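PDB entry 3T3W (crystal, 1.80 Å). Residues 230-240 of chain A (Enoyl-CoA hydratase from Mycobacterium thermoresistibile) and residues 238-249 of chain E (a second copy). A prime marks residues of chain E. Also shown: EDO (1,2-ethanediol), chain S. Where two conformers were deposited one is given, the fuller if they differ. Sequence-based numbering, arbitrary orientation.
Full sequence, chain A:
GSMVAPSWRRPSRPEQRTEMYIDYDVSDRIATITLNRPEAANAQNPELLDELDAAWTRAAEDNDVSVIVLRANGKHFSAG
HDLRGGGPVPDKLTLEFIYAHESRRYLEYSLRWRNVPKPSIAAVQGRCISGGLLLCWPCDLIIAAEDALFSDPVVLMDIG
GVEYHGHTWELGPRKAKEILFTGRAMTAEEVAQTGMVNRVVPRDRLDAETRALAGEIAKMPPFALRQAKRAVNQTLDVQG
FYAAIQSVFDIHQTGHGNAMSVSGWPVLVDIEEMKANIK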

# COMPACT_ATOMS: atom_id res chain seq x y z
N ARG A 230 3.97 18.85 1.94
CA ARG A 230 4.10 17.54 2.58
C ARG A 230 2.78 16.75 2.59
O ARG A 230 2.78 15.56 2.32
CB ARG A 230 4.58 17.66 4.03
CG ARG A 230 5.14 16.31 4.47
CD ARG A 230 5.47 16.31 5.91
NE ARG A 230 5.94 14.99 6.32
CZ ARG A 230 7.20 14.58 6.28
NH1 ARG A 230 8.19 15.43 5.82
NH2 ARG A 230 7.49 13.36 6.76
N ALA A 231 1.67 17.43 2.86
CA ALA A 231 0.33 16.80 2.90
C ALA A 231 0.06 16.08 1.56
O ALA A 231 -0.33 14.89 1.52
CB ALA A 231 -0.75 17.84 3.21
N VAL A 232 0.34 16.77 0.47
CA VAL A 232 0.12 16.19 -0.85
C VAL A 232 1.17 15.15 -1.21
O VAL A 232 0.82 14.03 -1.64
CB VAL A 232 0.03 17.30 -1.90
CG1 VAL A 232 -0.09 16.70 -3.30
CG2 VAL A 232 -1.16 18.24 -1.59
N ASN A 233 2.45 15.46 -1.03
CA ASN A 233 3.49 14.52 -1.37
C ASN A 233 3.49 13.24 -0.53
O ASN A 233 3.78 12.20 -1.06
CB ASN A 233 4.88 15.16 -1.34
CG ASN A 233 5.16 16.00 -2.59
OD1 ASN A 233 4.31 16.10 -3.49
ND2 ASN A 233 6.33 16.63 -2.64
N GLN A 234 3.13 13.34 0.75
CA GLN A 234 3.00 12.17 1.60
C GLN A 234 1.76 11.33 1.21
O GLN A 234 1.79 10.10 1.25
CB GLN A 234 3.02 12.57 3.06
CG GLN A 234 2.76 11.49 4.09
CD GLN A 234 3.77 10.36 4.10
OE1 GLN A 234 4.81 10.43 3.42
NE2 GLN A 234 3.46 9.31 4.84
N THR A 235 0.67 12.00 0.84
CA THR A 235 -0.45 11.25 0.29
C THR A 235 -0.00 10.41 -0.93
O THR A 235 -0.34 9.23 -1.03
CB THR A 235 -1.61 12.16 -0.09
OG1 THR A 235 -2.13 12.73 1.12
CG2 THR A 235 -2.70 11.36 -0.80
N LEU A 236 0.75 11.03 -1.83
CA LEU A 236 1.30 10.34 -3.01
C LEU A 236 2.20 9.16 -2.60
O LEU A 236 2.07 8.05 -3.13
CB LEU A 236 2.05 11.34 -3.90
CG LEU A 236 1.22 12.25 -4.76
CD1 LEU A 236 2.07 13.31 -5.44
CD2 LEU A 236 0.51 11.47 -5.83
N ASP A 237 3.05 9.36 -1.60
CA ASP A 237 3.93 8.27 -1.18
C ASP A 237 3.16 7.11 -0.48
O ASP A 237 3.49 5.93 -0.67
CB ASP A 237 5.08 8.80 -0.34
CG ASP A 237 6.10 9.56 -1.16
OD1 ASP A 237 6.33 9.19 -2.36
OD2 ASP A 237 6.66 10.58 -0.66
N VAL A 238 2.11 7.44 0.27
CA VAL A 238 1.22 6.41 0.83
C VAL A 238 0.51 5.64 -0.28
O VAL A 238 0.35 4.40 -0.22
CB VAL A 238 0.23 7.01 1.87
CG1 VAL A 238 -0.82 5.95 2.27
CG2 VAL A 238 0.98 7.47 3.11
N GLN A 239 0.14 6.34 -1.33
CA GLN A 239 -0.47 5.75 -2.53
C GLN A 239 0.50 4.83 -3.27
O GLN A 239 0.08 4.11 -4.17
CB GLN A 239 -0.98 6.82 -3.50
CG GLN A 239 -2.23 7.57 -3.05
CD GLN A 239 -2.63 8.67 -4.03
OE1 GLN A 239 -1.91 8.97 -4.97
NE2 GLN A 239 -3.76 9.32 -3.80
N GLY A 240 1.78 4.98 -3.01
CA GLY A 240 2.83 4.17 -3.66
C GLY A 240 3.84 4.89 -4.50
O GLY A 240 4.62 4.23 -5.20
N VAL E 238 -7.50 0.34 -0.10
CA VAL E 238 -6.35 -0.48 -0.61
C VAL E 238 -5.34 0.45 -1.29
O VAL E 238 -4.10 0.31 -1.11
CB VAL E 238 -6.83 -1.60 -1.56
CG1 VAL E 238 -5.64 -2.26 -2.27
CG2 VAL E 238 -7.65 -2.65 -0.79
N GLN E 239 -5.84 1.48 -1.96
CA GLN E 239 -4.96 2.51 -2.58
C GLN E 239 -4.25 3.34 -1.52
O GLN E 239 -3.27 4.02 -1.88
CB GLN E 239 -5.73 3.46 -3.49
CG GLN E 239 -6.22 2.86 -4.82
CD GLN E 239 -7.05 3.84 -5.66
OE1 GLN E 239 -7.27 4.98 -5.24
NE2 GLN E 239 -7.47 3.42 -6.83
N GLY E 240 -4.75 3.39 -0.30
CA GLY E 240 -4.07 4.05 0.79
C GLY E 240 -4.88 5.15 1.45
O GLY E 240 -4.33 5.90 2.25
N PHE E 241 -6.18 5.26 1.12
CA PHE E 241 -6.99 6.38 1.59
C PHE E 241 -7.00 6.52 3.13
O PHE E 241 -6.65 7.56 3.69
CB PHE E 241 -8.43 6.33 1.02
CG PHE E 241 -9.27 7.50 1.45
CD1 PHE E 241 -9.00 8.75 0.97
CD2 PHE E 241 -10.25 7.36 2.42
CE1 PHE E 241 -9.75 9.86 1.39
CE2 PHE E 241 -11.00 8.47 2.85
CZ PHE E 241 -10.77 9.72 2.31
N TYR E 242 -7.42 5.47 3.83
CA TYR E 242 -7.43 5.55 5.28
C TYR E 242 -6.06 5.94 5.86
O TYR E 242 -5.95 6.83 6.72
CB TYR E 242 -7.87 4.21 5.90
CG TYR E 242 -7.93 4.25 7.43
CD1 TYR E 242 -6.86 3.79 8.20
CD2 TYR E 242 -9.07 4.64 8.07
CE1 TYR E 242 -6.93 3.81 9.60
CE2 TYR E 242 -9.13 4.68 9.46
CZ TYR E 242 -8.07 4.24 10.22
OH TYR E 242 -8.16 4.22 11.61
N ALA E 243 -5.01 5.25 5.45
CA ALA E 243 -3.65 5.51 5.95
C ALA E 243 -3.18 6.93 5.62
O ALA E 243 -2.59 7.60 6.45
CB ALA E 243 -2.65 4.44 5.40
N ALA E 244 -3.54 7.43 4.43
CA ALA E 244 -3.14 8.78 4.01
C ALA E 244 -3.85 9.82 4.83
O ALA E 244 -3.25 10.81 5.24
CB ALA E 244 -3.35 9.03 2.52
N ILE E 245 -5.14 9.62 5.05
CA ILE E 245 -5.91 10.55 5.87
C ILE E 245 -5.30 10.64 7.27
O ILE E 245 -5.18 11.72 7.84
CB ILE E 245 -7.40 10.13 5.94
CG1 ILE E 245 -8.08 10.40 4.60
CG2 ILE E 245 -8.16 10.85 7.07
CD1 ILE E 245 -8.34 11.89 4.23
N GLN E 246 -4.98 9.49 7.86
CA GLN E 246 -4.34 9.50 9.18
C GLN E 246 -2.97 10.22 9.16
O GLN E 246 -2.68 11.01 10.07
CB GLN E 246 -4.23 8.12 9.75
CG GLN E 246 -5.56 7.36 9.98
CD GLN E 246 -6.44 8.04 10.98
OE1 GLN E 246 -5.94 8.71 11.90
NE2 GLN E 246 -7.77 7.87 10.85
N SER E 247 -2.18 9.97 8.12
CA SER E 247 -0.86 10.60 7.98
C SER E 247 -1.00 12.13 7.93
O SER E 247 -0.29 12.86 8.64
CB SER E 247 -0.17 10.06 6.71
OG SER E 247 1.23 10.20 6.83
N VAL E 248 -1.89 12.62 7.10
CA VAL E 248 -2.05 14.06 6.96
C VAL E 248 -2.63 14.70 8.21
O VAL E 248 -2.28 15.86 8.50
CB VAL E 248 -2.76 14.47 5.67
CG1 VAL E 248 -2.79 16.00 5.49
CG2 VAL E 248 -2.09 13.80 4.47
N PHE E 249 -3.45 13.98 8.99
CA PHE E 249 -3.91 14.58 10.23
C PHE E 249 -2.71 15.01 11.12
O PHE E 249 -2.71 16.10 11.69
CB PHE E 249 -4.83 13.64 10.98
CG PHE E 249 -5.41 14.25 12.24
CD1 PHE E 249 -6.42 15.21 12.16
CD2 PHE E 249 -4.94 13.86 13.46
CE1 PHE E 249 -6.97 15.76 13.33
CE2 PHE E 249 -5.46 14.42 14.63
CZ PHE E 249 -6.48 15.36 14.56
C1 EDO S . 3.27 17.45 -8.42
O1 EDO S . 2.82 18.38 -7.45
C2 EDO S . 3.24 16.06 -7.82
O2 EDO S . 4.28 15.99 -6.83

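Small side chains let helices from neighbouring subunits pack closely, and this contact between two copies of an enoyl-CoA hydratase is a compact example. At its apolar centre stands Val238, whose CA-to-CB bond points toward the other chain. Its CG1 lies 3.9 Å from Ala243′ CB and 4.0 Å from Ala244′ CB, and it reaches the backbone as well, 3.5 Å from Gly240′ O. Gly240′ leaves room for it: a CB at that position would sit 3.1 Å from Val238 CG1. The positive phi of Gly240′, in a Schellman motif, already calls for glycine, so the same residue serves the turn and the packing.

Helix 230-238 and helix 241-249′ run roughly antiparallel, at 150°, and their axes approach to 9.1 Å. The register steps along both chains in opposite senses, pairing Ala231 with Val248′, Thr235 with Ala244′ and Gln239 with Gly240′ at CA-to-CA distances of 5.2 to 5.4 Å. Alanine recurs in these pairs, with only a methyl to accommodate. Thr235 CG2 lies 4.1 Å from Ala244′ CB, while Ala231 CB meets Val248′ CG1 at 3.6 Å, an apolar contact towards the other end of the interface. The hydroxyl of Thr235 is satisfied within its own helix, OG1 donating to Ala231 O at 2.8 Å, so it can lie 3.5 Å from the methyl Val248′ CG2 without lacking a polar partner.

Polarity appears at the margins. Near Gly240, Gln239 CA approaches Gln239′ O at 3.4 Å; the angle of 169° at the hydrogen makes this a nearly linear CA-H...O contact. Along one flank, Gln234 NE2 donates to Ser247′ OG at 3.1 Å, the single conventional hydrogen bond between the stretches. Close apolar packing and one directional bond thus occur side by side in the same contact.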